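Local coordinates for carbonic anhydrase (Sordaria macrospora, PDB 4O1J), which probably catalyses the reversible hydration of carbon dioxide to hydrogencarbonate and a proton, with one zinc ion bound per subunit, at residues Pro37-Lys42 / Gly68-Asp73; Tyr97-Leu102 / Asn177-Glu182; Lys139-Asn144 / Ala163-Glu168; His192-Asp197 / Gly201-Leu206. All coordinates share one frame; numbering follows the deposited sequence.

Contact 1 (Pro37-Lys42 / Gly68-Asp73); sequences PHFFPK and GMQPGD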
loop_
_atom_site.group_PDB
_atom_site.type_symbol
_atom_site.label_atom_id
_atom_site.label_comp_id
_atom_site.label_asym_id
_atom_site.label_seq_id
_atom_site.Cartn_x
_atom_site.Cartn_y
_atom_site.Cartn_z
ATOM N N PRO A 37 2.010 -42.668 1.305
ATOM C CA PRO A 37 3.410 -42.444 0.928
ATOM C C PRO A 37 3.575 -41.561 -0.310
ATOM O O PRO A 37 4.694 -41.125 -0.580
ATOM C CB PRO A 37 3.931 -43.862 0.661
ATOM C CG PRO A 37 2.709 -44.668 0.363
ATOM C CD PRO A 37 1.647 -44.094 1.248
ATOM N N HIS A 38 2.492 -41.301 -1.042
ATOM C CA HIS A 38 2.566 -40.485 -2.258
ATOM C C HIS A 38 1.944 -39.109 -2.073
ATOM O O HIS A 38 1.890 -38.315 -3.007
ATOM C CB HIS A 38 1.896 -41.192 -3.439
ATOM C CG HIS A 38 2.633 -42.403 -3.910
ATOM N ND1 HIS A 38 2.149 -43.682 -3.743
ATOM C CD2 HIS A 38 3.831 -42.530 -4.528
ATOM C CE1 HIS A 38 3.013 -44.546 -4.247
ATOM N NE2 HIS A 38 4.043 -43.872 -4.728
ATOM N N PHE A 39 1.478 -38.835 -0.864
ATOM C CA PHE A 39 0.804 -37.580 -0.563
ATOM C C PHE A 39 1.744 -36.387 -0.766
ATOM O O PHE A 39 1.433 -35.436 -1.500
ATOM C CB PHE A 39 0.275 -37.622 0.872
ATOM C CG PHE A 39 -0.201 -36.302 1.391
ATOM C CD1 PHE A 39 -1.387 -35.745 0.931
ATOM C CD2 PHE A 39 0.517 -35.632 2.367
ATOM C CE1 PHE A 39 -1.839 -34.529 1.422
ATOM C CE2 PHE A 39 0.075 -34.419 2.864
ATOM C CZ PHE A 39 -1.105 -33.864 2.389
ATOM N N PHE A 40 2.902 -36.453 -0.117
ATOM C CA PHE A 40 3.880 -35.377 -0.193
ATOM C C PHE A 40 4.587 -35.248 -1.550
ATOM O O PHE A 40 4.771 -34.130 -2.032
ATOM C CB PHE A 40 4.914 -35.533 0.925
ATOM C CG PHE A 40 4.373 -35.215 2.289
ATOM C CD1 PHE A 40 3.835 -33.965 2.555
ATOM C CD2 PHE A 40 4.403 -36.163 3.305
ATOM C CE1 PHE A 40 3.328 -33.668 3.804
ATOM C CE2 PHE A 40 3.903 -35.870 4.561
ATOM C CZ PHE A 40 3.367 -34.622 4.812
ATOM N N PRO A 41 5.003 -36.373 -2.166
ATOM C CA PRO A 41 5.618 -36.195 -3.483
ATOM C C PRO A 41 4.655 -35.603 -4.507
ATOM O O PRO A 41 5.080 -34.849 -5.385
ATOM C CB PRO A 41 6.018 -37.620 -3.870
ATOM C CG PRO A 41 6.265 -38.280 -2.580
ATOM C CD PRO A 41 5.163 -37.762 -1.699
ATOM N N LYS A 42 3.376 -35.939 -4.386
ATOM C CA LYS A 42 2.367 -35.413 -5.294
ATOM C C LYS A 42 2.077 -33.946 -4.973
ATOM O O LYS A 42 1.803 -33.148 -5.875
ATOM C CB LYS A 42 1.101 -36.270 -5.223
ATOM C CG LYS A 42 0.008 -35.897 -6.205
ATOM C CD LYS A 42 -1.193 -36.823 -6.031
ATOM C CE LYS A 42 -2.376 -36.406 -6.898
ATOM N NZ LYS A 42 -3.560 -37.284 -6.665
ATOM N N GLY A 68 -12.684 -28.492 6.494
ATOM C CA GLY A 68 -12.410 -29.916 6.507
ATOM C C GLY A 68 -11.811 -30.402 5.203
ATOM O O GLY A 68 -12.206 -31.449 4.681
ATOM N N MET A 69 -10.867 -29.630 4.666
ATOM C CA MET A 69 -10.208 -29.993 3.416
ATOM C C MET A 69 -8.723 -30.221 3.653
ATOM O O MET A 69 -8.253 -30.157 4.787
ATOM C CB MET A 69 -10.434 -28.919 2.347
ATOM C CG MET A 69 -11.898 -28.771 1.942
ATOM S SD MET A 69 -12.206 -27.527 0.673
ATOM C CE MET A 69 -12.203 -28.525 -0.808
ATOM N N GLN A 70 -7.988 -30.469 2.577
ATOM C CA GLN A 70 -6.611 -30.930 2.696
ATOM C C GLN A 70 -5.652 -29.868 2.152
ATOM O O GLN A 70 -6.058 -29.035 1.346
ATOM C CB GLN A 70 -6.458 -32.260 1.950
ATOM C CG GLN A 70 -5.575 -33.266 2.651
ATOM C CD GLN A 70 -6.140 -33.648 4.003
ATOM O OE1 GLN A 70 -7.242 -34.189 4.091
ATOM N NE2 GLN A 70 -5.405 -33.336 5.068
ATOM N N PRO A 71 -4.384 -29.877 2.600
ATOM C CA PRO A 71 -3.415 -28.966 1.980
ATOM C C PRO A 71 -3.296 -29.187 0.478
ATOM O O PRO A 71 -3.025 -30.308 0.034
ATOM C CB PRO A 71 -2.095 -29.305 2.689
ATOM C CG PRO A 71 -2.359 -30.569 3.464
ATOM C CD PRO A 71 -3.814 -30.557 3.774
ATOM N N GLY A 72 -3.536 -28.123 -0.288
ATOM C CA GLY A 72 -3.407 -28.165 -1.729
ATOM C C GLY A 72 -4.671 -27.796 -2.486
ATOM O O GLY A 72 -4.676 -27.810 -3.720
ATOM N N ASP A 73 -5.744 -27.462 -1.772
ATOM C CA ASP A 73 -6.992 -27.142 -2.460
ATOM C C ASP A 73 -7.594 -25.795 -2.057
ATOM O O ASP A 73 -8.618 -25.387 -2.605
ATOM C CB ASP A 73 -8.027 -28.261 -2.254
ATOM C CG ASP A 73 -8.214 -28.632 -0.803
ATOM O OD1 ASP A 73 -8.052 -27.746 0.056
ATOM O OD2 ASP A 73 -8.549 -29.805 -0.522
#

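Contact 2 (Tyr97-Leu102 / Asn177-Glu182); sequences YAVAHL and NPTIRE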
loop_
_atom_site.group_PDB
_atom_site.type_symbol
_atom_site.label_atom_id
_atom_site.label_comp_id
_atom_site.label_asym_id
_atom_site.label_seq_id
_atom_site.Cartn_x
_atom_site.Cartn_y
_atom_site.Cartn_z
ATOM N N TYR A 97 -2.902 -13.595 -8.823
ATOM C CA TYR A 97 -2.231 -14.879 -8.983
ATOM C C TYR A 97 -3.239 -16.025 -8.947
ATOM O O TYR A 97 -3.131 -16.986 -9.715
ATOM C CB TYR A 97 -1.172 -15.081 -7.902
ATOM C CG TYR A 97 -0.167 -16.151 -8.259
ATOM C CD1 TYR A 97 0.960 -15.838 -9.009
ATOM C CD2 TYR A 97 -0.346 -17.475 -7.866
ATOM C CE1 TYR A 97 1.888 -16.805 -9.351
ATOM C CE2 TYR A 97 0.578 -18.457 -8.206
ATOM C CZ TYR A 97 1.695 -18.113 -8.949
ATOM O OH TYR A 97 2.626 -19.069 -9.299
ATOM N N ALA A 98 -4.231 -15.905 -8.070
ATOM C CA ALA A 98 -5.236 -16.947 -7.902
ATOM C C ALA A 98 -6.148 -17.061 -9.122
ATOM O O ALA A 98 -6.479 -18.164 -9.558
ATOM C CB ALA A 98 -6.060 -16.684 -6.653
ATOM N N VAL A 99 -6.540 -15.922 -9.679
ATOM C CA VAL A 99 -7.537 -15.903 -10.740
ATOM C C VAL A 99 -6.913 -16.069 -12.125
ATOM O O VAL A 99 -7.439 -16.798 -12.961
ATOM C CB VAL A 99 -8.364 -14.592 -10.705
ATOM C CG1 VAL A 99 -9.276 -14.495 -11.919
ATOM C CG2 VAL A 99 -9.189 -14.514 -9.423
ATOM N N ALA A 100 -5.778 -15.421 -12.364
ATOM C CA ALA A 100 -5.190 -15.432 -13.703
ATOM C C ALA A 100 -4.137 -16.532 -13.926
ATOM O O ALA A 100 -3.833 -16.876 -15.070
ATOM C CB ALA A 100 -4.586 -14.067 -14.011
ATOM N N HIS A 101 -3.594 -17.097 -12.854
ATOM C CA HIS A 101 -2.524 -18.079 -13.009
ATOM C C HIS A 101 -2.949 -19.479 -12.598
ATOM O O HIS A 101 -2.680 -20.451 -13.312
ATOM C CB HIS A 101 -1.288 -17.658 -12.208
ATOM C CG HIS A 101 -0.590 -16.460 -12.772
ATOM N ND1 HIS A 101 -1.129 -15.194 -12.721
ATOM C CD2 HIS A 101 0.589 -16.344 -13.424
ATOM C CE1 HIS A 101 -0.305 -14.345 -13.312
ATOM N NE2 HIS A 101 0.745 -15.017 -13.748
ATOM N N LEU A 102 -3.614 -19.577 -11.454
ATOM C CA LEU A 102 -4.078 -20.860 -10.938
ATOM C C LEU A 102 -5.473 -21.214 -11.461
ATOM O O LEU A 102 -5.892 -22.374 -11.416
ATOM C CB LEU A 102 -4.070 -20.832 -9.413
ATOM C CG LEU A 102 -2.668 -20.760 -8.805
ATOM C CD1 LEU A 102 -2.738 -20.752 -7.289
ATOM C CD2 LEU A 102 -1.816 -21.912 -9.304
ATOM N N ASN A 177 -13.337 -5.515 -9.187
ATOM C CA ASN A 177 -11.986 -5.873 -9.605
ATOM C C ASN A 177 -11.985 -6.340 -11.058
ATOM O O ASN A 177 -12.806 -7.170 -11.440
ATOM C CB ASN A 177 -11.432 -6.966 -8.701
ATOM C CG ASN A 177 -10.010 -7.341 -9.041
ATOM O OD1 ASN A 177 -9.745 -7.976 -10.063
ATOM N ND2 ASN A 177 -9.086 -6.986 -8.160
ATOM N N PRO A 178 -11.065 -5.805 -11.877
ATOM C CA PRO A 178 -11.039 -6.114 -13.316
ATOM C C PRO A 178 -10.742 -7.586 -13.644
ATOM O O PRO A 178 -11.362 -8.146 -14.553
ATOM C CB PRO A 178 -9.907 -5.223 -13.849
ATOM C CG PRO A 178 -9.628 -4.237 -12.776
ATOM C CD PRO A 178 -9.969 -4.903 -11.490
ATOM N N THR A 179 -9.804 -8.197 -12.925
ATOM C CA THR A 179 -9.433 -9.580 -13.187
ATOM C C THR A 179 -10.580 -10.520 -12.850
ATOM O O THR A 179 -10.866 -11.486 -13.573
ATOM C CB THR A 179 -8.201 -9.993 -12.368
ATOM O OG1 THR A 179 -7.153 -9.032 -12.553
ATOM C CG2 THR A 179 -7.720 -11.370 -12.796
ATOM N N ILE A 180 -11.261 -10.194 -11.761
ATOM C CA ILE A 180 -12.368 -10.994 -11.274
ATOM C C ILE A 180 -13.521 -10.840 -12.240
ATOM O O ILE A 180 -14.157 -11.817 -12.614
ATOM C CB ILE A 180 -12.787 -10.571 -9.849
ATOM C CG1 ILE A 180 -11.737 -11.046 -8.836
ATOM C CG2 ILE A 180 -14.150 -11.133 -9.496
ATOM C CD1 ILE A 180 -11.990 -10.593 -7.425
ATOM N N ARG A 181 -13.732 -9.611 -12.690
ATOM C CA ARG A 181 -14.843 -9.274 -13.568
ATOM C C ARG A 181 -14.694 -9.926 -14.947
ATOM O O ARG A 181 -15.663 -10.463 -15.515
ATOM C CB ARG A 181 -14.912 -7.748 -13.686
ATOM C CG ARG A 181 -16.073 -7.189 -14.458
ATOM C CD ARG A 181 -16.013 -5.666 -14.449
ATOM N NE ARG A 181 -16.562 -5.078 -13.228
ATOM C CZ ARG A 181 -17.733 -4.448 -13.166
ATOM N NH1 ARG A 181 -18.481 -4.326 -14.257
ATOM N NH2 ARG A 181 -18.158 -3.932 -12.019
ATOM N N GLU A 182 -13.469 -9.921 -15.464
ATOM C CA GLU A 182 -13.190 -10.593 -16.721
ATOM C C GLU A 182 -13.385 -12.092 -16.576
ATOM O O GLU A 182 -14.078 -12.711 -17.387
ATOM C CB GLU A 182 -11.770 -10.289 -17.195
ATOM C CG GLU A 182 -11.565 -8.860 -17.652
ATOM C CD GLU A 182 -10.115 -8.565 -17.985
ATOM O OE1 GLU A 182 -9.791 -7.388 -18.264
ATOM O OE2 GLU A 182 -9.304 -9.518 -17.978
#

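Contact 3 (Lys139-Asn144 / Ala163-Glu168); sequences KTVRYN and AQLNVE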
loop_
_atom_site.group_PDB
_atom_site.type_symbol
_atom_site.label_atom_id
_atom_site.label_comp_id
_atom_site.label_asym_id
_atom_site.label_seq_id
_atom_site.Cartn_x
_atom_site.Cartn_y
_atom_site.Cartn_z
ATOM N N LYS A 139 -14.588 1.424 9.307
ATOM C CA LYS A 139 -15.103 2.597 10.005
ATOM C C LYS A 139 -16.062 3.348 9.085
ATOM O O LYS A 139 -17.039 3.940 9.540
ATOM C CB LYS A 139 -13.950 3.504 10.449
ATOM C CG LYS A 139 -14.207 4.304 11.719
ATOM C CD LYS A 139 -13.760 3.512 12.953
ATOM C CE LYS A 139 -13.696 4.359 14.221
ATOM N NZ LYS A 139 -14.882 5.238 14.422
ATOM N N THR A 140 -15.792 3.300 7.781
ATOM C CA THR A 140 -16.676 3.930 6.803
ATOM C C THR A 140 -18.008 3.202 6.726
ATOM O O THR A 140 -19.057 3.827 6.631
ATOM C CB THR A 140 -16.033 3.976 5.400
ATOM O OG1 THR A 140 -14.882 4.827 5.431
ATOM C CG2 THR A 140 -17.016 4.524 4.375
ATOM N N VAL A 141 -17.963 1.878 6.797
ATOM C CA VAL A 141 -19.181 1.074 6.846
ATOM C C VAL A 141 -19.947 1.366 8.142
ATOM O O VAL A 141 -21.181 1.359 8.164
ATOM C CB VAL A 141 -18.862 -0.431 6.728
ATOM C CG1 VAL A 141 -20.103 -1.272 6.969
ATOM C CG2 VAL A 141 -18.296 -0.728 5.354
ATOM N N ARG A 142 -19.207 1.643 9.211
ATOM C CA ARG A 142 -19.809 1.990 10.496
ATOM C C ARG A 142 -20.659 3.240 10.360
ATOM O O ARG A 142 -21.807 3.281 10.807
ATOM C CB ARG A 142 -18.732 2.218 11.560
ATOM C CG ARG A 142 -19.187 1.954 12.981
ATOM C CD ARG A 142 -18.742 3.046 13.929
ATOM N NE ARG A 142 -19.692 4.151 13.923
ATOM C CZ ARG A 142 -20.783 4.205 14.685
ATOM N NH1 ARG A 142 -21.059 3.215 15.524
ATOM N NH2 ARG A 142 -21.598 5.251 14.610
ATOM N N TYR A 143 -20.082 4.250 9.719
ATOM C CA TYR A 143 -20.704 5.562 9.594
ATOM C C TYR A 143 -21.965 5.517 8.743
ATOM O O TYR A 143 -22.929 6.233 9.009
ATOM C CB TYR A 143 -19.717 6.550 8.974
ATOM C CG TYR A 143 -18.472 6.804 9.800
ATOM C CD1 TYR A 143 -18.459 6.572 11.173
ATOM C CD2 TYR A 143 -17.309 7.286 9.203
ATOM C CE1 TYR A 143 -17.321 6.811 11.928
ATOM C CE2 TYR A 143 -16.166 7.529 9.949
ATOM C CZ TYR A 143 -16.177 7.290 11.311
ATOM O OH TYR A 143 -15.044 7.529 12.059
ATOM N N ASN A 144 -21.957 4.671 7.719
ATOM C CA ASN A 144 -23.065 4.620 6.773
ATOM C C ASN A 144 -24.221 3.752 7.256
ATOM O O ASN A 144 -25.309 3.786 6.685
ATOM C CB ASN A 144 -22.581 4.100 5.418
ATOM C CG ASN A 144 -21.468 4.944 4.827
ATOM O OD1 ASN A 144 -21.326 6.123 5.153
ATOM N ND2 ASN A 144 -20.668 4.340 3.948
ATOM N N ALA A 163 -19.527 -6.864 11.037
ATOM C CA ALA A 163 -18.642 -7.790 10.319
ATOM C C ALA A 163 -19.285 -8.311 9.024
ATOM O O ALA A 163 -18.603 -8.470 7.990
ATOM C CB ALA A 163 -18.249 -8.938 11.215
ATOM N N GLN A 164 -20.599 -8.532 9.071
ATOM C CA GLN A 164 -21.346 -8.968 7.888
ATOM C C GLN A 164 -21.458 -7.871 6.828
ATOM O O GLN A 164 -21.362 -8.139 5.615
ATOM C CB GLN A 164 -22.743 -9.436 8.283
ATOM C CG GLN A 164 -22.754 -10.580 9.277
ATOM C CD GLN A 164 -24.152 -10.943 9.707
ATOM O OE1 GLN A 164 -25.041 -10.095 9.743
ATOM N NE2 GLN A 164 -24.361 -12.213 10.025
ATOM N N LEU A 165 -21.665 -6.637 7.284
ATOM C CA LEU A 165 -21.735 -5.509 6.366
ATOM C C LEU A 165 -20.372 -5.341 5.717
ATOM O O LEU A 165 -20.267 -4.971 4.539
ATOM C CB LEU A 165 -22.142 -4.225 7.089
ATOM C CG LEU A 165 -23.554 -4.157 7.670
ATOM C CD1 LEU A 165 -23.703 -2.914 8.529
ATOM C CD2 LEU A 165 -24.590 -4.177 6.567
ATOM N N ASN A 166 -19.330 -5.643 6.487
ATOM C CA ASN A 166 -17.973 -5.596 5.963
ATOM C C ASN A 166 -17.756 -6.635 4.865
ATOM O O ASN A 166 -17.126 -6.346 3.834
ATOM C CB ASN A 166 -16.967 -5.808 7.091
ATOM C CG ASN A 166 -15.537 -5.723 6.612
ATOM O OD1 ASN A 166 -15.109 -4.696 6.083
ATOM N ND2 ASN A 166 -14.784 -6.805 6.795
ATOM N N VAL A 167 -18.301 -7.834 5.065
ATOM C CA VAL A 167 -18.236 -8.841 4.010
ATOM C C VAL A 167 -18.946 -8.361 2.751
ATOM O O VAL A 167 -18.438 -8.527 1.640
ATOM C CB VAL A 167 -18.863 -10.176 4.444
ATOM C CG1 VAL A 167 -18.888 -11.168 3.277
ATOM C CG2 VAL A 167 -18.100 -10.753 5.607
ATOM N N GLU A 168 -20.122 -7.765 2.925
ATOM C CA GLU A 168 -20.890 -7.282 1.779
ATOM C C GLU A 168 -20.115 -6.220 0.976
ATOM O O GLU A 168 -20.069 -6.254 -0.277
ATOM C CB GLU A 168 -22.238 -6.732 2.258
ATOM C CG GLU A 168 -23.242 -7.832 2.615
ATOM C CD GLU A 168 -24.456 -7.318 3.381
ATOM O OE1 GLU A 168 -24.560 -6.089 3.582
ATOM O OE2 GLU A 168 -25.305 -8.147 3.789
#

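Contact 4 (His192-Asp197 / Gly201-Leu206); sequences HGVFFD and GRIKEL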
loop_
_atom_site.group_PDB
_atom_site.type_symbol
_atom_site.label_atom_id
_atom_site.label_comp_id
_atom_site.label_asym_id
_atom_site.label_seq_id
_atom_site.Cartn_x
_atom_site.Cartn_y
_atom_site.Cartn_z
ATOM N N HIS A 192 -18.427 -15.547 -3.651
ATOM C CA HIS A 192 -19.356 -15.828 -2.566
ATOM C C HIS A 192 -18.984 -15.058 -1.304
ATOM O O HIS A 192 -17.811 -14.998 -0.914
ATOM C CB HIS A 192 -19.390 -17.332 -2.272
ATOM C CG HIS A 192 -19.327 -18.185 -3.501
ATOM N ND1 HIS A 192 -20.443 -18.512 -4.241
ATOM C CD2 HIS A 192 -18.273 -18.761 -4.134
ATOM C CE1 HIS A 192 -20.085 -19.259 -5.271
ATOM N NE2 HIS A 192 -18.773 -19.422 -5.227
ATOM N N GLY A 193 -19.989 -14.465 -0.668
ATOM C CA GLY A 193 -19.791 -13.836 0.622
ATOM C C GLY A 193 -20.314 -14.762 1.700
ATOM O O GLY A 193 -21.483 -15.152 1.675
ATOM N N VAL A 194 -19.445 -15.170 2.617
ATOM C CA VAL A 194 -19.880 -16.073 3.670
ATOM C C VAL A 194 -19.542 -15.558 5.066
ATOM O O VAL A 194 -18.759 -14.613 5.253
ATOM C CB VAL A 194 -19.267 -17.486 3.511
ATOM C CG1 VAL A 194 -19.581 -18.064 2.135
ATOM C CG2 VAL A 194 -17.772 -17.444 3.749
ATOM N N PHE A 195 -20.134 -16.222 6.049
ATOM C CA PHE A 195 -19.957 -15.851 7.436
ATOM C C PHE A 195 -19.762 -17.086 8.319
ATOM O O PHE A 195 -20.601 -17.991 8.364
ATOM C CB PHE A 195 -21.146 -15.024 7.924
ATOM C CG PHE A 195 -20.859 -14.253 9.171
ATOM C CD1 PHE A 195 -20.106 -13.092 9.119
ATOM C CD2 PHE A 195 -21.327 -14.693 10.394
ATOM C CE1 PHE A 195 -19.825 -12.387 10.266
ATOM C CE2 PHE A 195 -21.054 -13.992 11.542
ATOM C CZ PHE A 195 -20.305 -12.836 11.482
ATOM N N PHE A 196 -18.631 -17.100 9.010
ATOM C CA PHE A 196 -18.251 -18.164 9.914
ATOM C C PHE A 196 -18.644 -17.780 11.327
ATOM O O PHE A 196 -18.065 -16.866 11.920
ATOM C CB PHE A 196 -16.747 -18.413 9.826
ATOM C CG PHE A 196 -16.221 -19.372 10.855
ATOM C CD1 PHE A 196 -16.652 -20.695 10.879
ATOM C CD2 PHE A 196 -15.283 -18.956 11.790
ATOM C CE1 PHE A 196 -16.161 -21.585 11.816
ATOM C CE2 PHE A 196 -14.789 -19.835 12.729
ATOM C CZ PHE A 196 -15.229 -21.155 12.745
ATOM N N ASP A 197 -19.624 -18.493 11.870
ATOM C CA ASP A 197 -20.080 -18.217 13.214
ATOM C C ASP A 197 -19.364 -19.151 14.184
ATOM O O ASP A 197 -19.645 -20.345 14.233
ATOM C CB ASP A 197 -21.590 -18.374 13.296
ATOM C CG ASP A 197 -22.215 -17.378 14.234
ATOM O OD1 ASP A 197 -22.190 -17.632 15.458
ATOM O OD2 ASP A 197 -22.715 -16.335 13.742
ATOM N N GLY A 201 -19.588 -23.056 14.950
ATOM C CA GLY A 201 -18.589 -23.588 14.039
ATOM C C GLY A 201 -19.064 -23.759 12.608
ATOM O O GLY A 201 -18.393 -24.406 11.799
ATOM N N ARG A 202 -20.215 -23.170 12.292
ATOM C CA ARG A 202 -20.821 -23.317 10.972
ATOM C C ARG A 202 -20.618 -22.074 10.095
ATOM O O ARG A 202 -20.499 -20.949 10.590
ATOM C CB ARG A 202 -22.318 -23.635 11.105
ATOM C CG ARG A 202 -22.668 -25.129 11.001
ATOM C CD ARG A 202 -22.563 -25.846 12.350
ATOM N NE ARG A 202 -22.693 -27.303 12.229
ATOM C CZ ARG A 202 -22.865 -28.139 13.255
ATOM N NH1 ARG A 202 -22.964 -29.445 13.036
ATOM N NH2 ARG A 202 -22.933 -27.678 14.500
ATOM N N ILE A 203 -20.578 -22.298 8.787
ATOM C CA ILE A 203 -20.435 -21.231 7.805
ATOM C C ILE A 203 -21.727 -21.095 7.010
ATOM O O ILE A 203 -22.281 -22.093 6.538
ATOM C CB ILE A 203 -19.272 -21.490 6.828
ATOM C CG1 ILE A 203 -17.924 -21.356 7.533
ATOM C CG2 ILE A 203 -19.333 -20.530 5.658
ATOM C CD1 ILE A 203 -16.787 -22.034 6.787
ATOM N N LYS A 204 -22.230 -19.869 6.898
ATOM C CA LYS A 204 -23.454 -19.617 6.151
ATOM C C LYS A 204 -23.180 -18.652 5.005
ATOM O O LYS A 204 -22.203 -17.901 5.035
ATOM C CB LYS A 204 -24.535 -19.052 7.071
ATOM C CG LYS A 204 -24.130 -17.783 7.805
ATOM C CD LYS A 204 -25.310 -17.144 8.524
ATOM C CE LYS A 204 -24.849 -16.057 9.489
ATOM N NZ LYS A 204 -25.955 -15.540 10.346
ATOM N N GLU A 205 -24.033 -18.681 3.989
ATOM C CA GLU A 205 -23.937 -17.716 2.902
ATOM C C GLU A 205 -24.656 -16.431 3.284
ATOM O O GLU A 205 -25.711 -16.477 3.903
ATOM C CB GLU A 205 -24.523 -18.288 1.615
ATOM C CG GLU A 205 -23.836 -19.539 1.133
ATOM C CD GLU A 205 -24.473 -20.093 -0.123
ATOM O OE1 GLU A 205 -24.728 -19.301 -1.056
ATOM O OE2 GLU A 205 -24.702 -21.320 -0.186
ATOM N N LEU A 206 -24.096 -15.285 2.913
ATOM C CA LEU A 206 -24.747 -14.013 3.225
ATOM C C LEU A 206 -25.674 -13.546 2.110
ATOM O O LEU A 206 -26.452 -12.616 2.297
ATOM C CB LEU A 206 -23.708 -12.938 3.521
ATOM C CG LEU A 206 -22.991 -13.159 4.854
ATOM C CD1 LEU A 206 -21.924 -12.107 5.084
ATOM C CD2 LEU A 206 -23.994 -13.180 5.998
#

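Contact 1 (Pro37-Lys42 / Gly68-Asp73)
Phe39 meets Pro71 edge-on: its CZ lies 3.7 Å from Pro71 CG, which sits near the plane of the phenyl ring, and the two side chains cross at about a right angle. The phenyl is extended across the gap because its CG stands trans to the backbone N (chi1 169°), and this lets CE1 graze Gln70 CG as well, at 4.1 Å. Within the helix, CD2 of the same ring stands over the centre of the Phe40 ring, 3.6 Å above its plane. On the far side, a type II turn from Gln70 to Asp73 presents the proline; Gln70 N donates to Asp73 OD2 (3.2 Å, 160°), tying the two ends of the turn together. Lys32 of helix 16-35 makes a cation-pi contact with Phe39, and Pro62 of the second subunit packs on Pro71. The contact thus joins the short helix 39-43 to the loop that leads from helix 63-66 into strand 74-79, one of the two outermost strands of the sheet within this chain.

Contact 2 (Tyr97-Leu102 / Asn177-Glu182)
Val99 and Thr179 each hold one methyl trans to the backbone N, CG1 in the valine (chi1 173°) and CG2 in the threonine, and these two methyls meet at 3.6 Å between the helices. The side chains slide past each other in opposite directions, and Thr179 CG2 also lies 3.9 Å from Val99 CB. The second valine branch serves the neighbouring residue: Val99 CG2 faces Ile180 CG1 at 4.3 Å, while Ala100 CB borders the threonine methyl from the next position on its helix. This is helix-on-helix packing in the alpha/beta fold of a beta-class carbonic anhydrase, in which Val99 of helix 89-100 and Ile180 of helix 178-187 both rest on Ile107 of strand 106-112. Asn177 is the N-cap of helix 178-187. Its OD1 accepts from Ile180 N (3.2 Å, 159°), with the donor tilted 22° from the carbonyl plane, and more weakly from Thr179 N at 2.9 Å. With the threonine methyl committed to Val99, OG1 is turned elsewhere and makes a weak hydrogen bond to Arg126 of the third subunit, the same arginine that forms a salt bridge with Glu182.

Contact 3 (Lys139-Asn144 / Ala163-Glu168)
Val141 of helix 136-144 fits as a knob between residues of helix 155-176, in the helical part of the fold that lies beside the zinc site. Ile162, Leu165, Asn166 and Ala169, spaced three and four apart along one side of the longer helix, surround it in the manner of knobs-into-holes packing. The touching atom is Val141 CG1, which lies 3.6 Å from Leu165 CB and 4.5 Å from Asn166 N, so the valine reaches the stem of the leucine and the backbone beside it. Its chi1 of 172° sets CG1 trans to the backbone N and facing the partner helix. Leu165 crosses it obliquely; its CG is turned away from its own carbonyl carbon, and its side chain also packs on His145. The backbones run close here, with Val141 CA and Asn166 CA 6.8 Å apart. On another side of the shorter helix Lys139 NZ donates to Tyr143 OH at 3.3 Å, linking successive turns. Asn166 packs on Asn82 and Ile83, and its side chain is about 8 Å from the zinc ion. Helix 155-176 is sandwiched: while Val141 covers one side, another lies against strands 190-197 and 202-206.

Contact 4 (His192-Asp197 / Gly201-Leu206)
Leu206 N donates to Gly193 O at 2.9 Å, almost straight (172°). Two residues along each strand, Phe195 and Lys204 form a hydrogen-bonded antiparallel pair, Phe195 N meeting Lys204 O at 2.9 Å and Lys204 N returning the bond; Ile203 CA makes a CA-H...O contact with Phe195 O at 3.3 Å. Toward the turn Asp197 N binds Arg202 O, whereas Asp197 O receives weak bonds from Arg202 N and Gly201 N. Ile203 is wedged between two side chains on its face: CG1 reaches the edge of the Phe196 ring at CD1 (3.6 Å), and CG2 meets Val194 CB at 3.7 Å. On the other face Lys204, its CG between backbone N and carbonyl carbon (chi1 57°), runs extended alongside Phe195, pointing the same way, CE 3.9 Å from Phe195 CD2. Leu206 CD2 packs on Phe195 CB at 3.9 Å, and the leucine touches Val167 of helix 155-176. An alanine in place of Leu206 would probably leave Phe195 CB and Val167 without this cover, opening a gap between hairpin and helix. The pairing is an antiparallel beta hairpin: strand 202-206 adds an antiparallel edge beside strand 190-197, itself parallel to strand 106-112, whose zinc ligand His112 packs against Phe196.

From the N terminus, contact 1 closes first, bringing helix 39-43 to the loop before strand 74-79 and enclosing strand 51-56. Contact 2 then closes a much longer loop, joining helix 89-100 to helix 178-187; contact 3 is nested inside it and pairs helix 136-144 with helix 155-176. Contact 4 follows in series, a tight hairpin at the end of the sheet remote from strand 74-79. Contacts 3 and 4 touch directly, Gln164 CG lying 3.6 Å from Phe195 CE1, so the helical layer and the hairpin pack together. Contacts 1 and 3 lie on opposite sides of the chain's centre. The second subunit touches contacts 1, 2 and 4, and the third touches contacts 2 and 3.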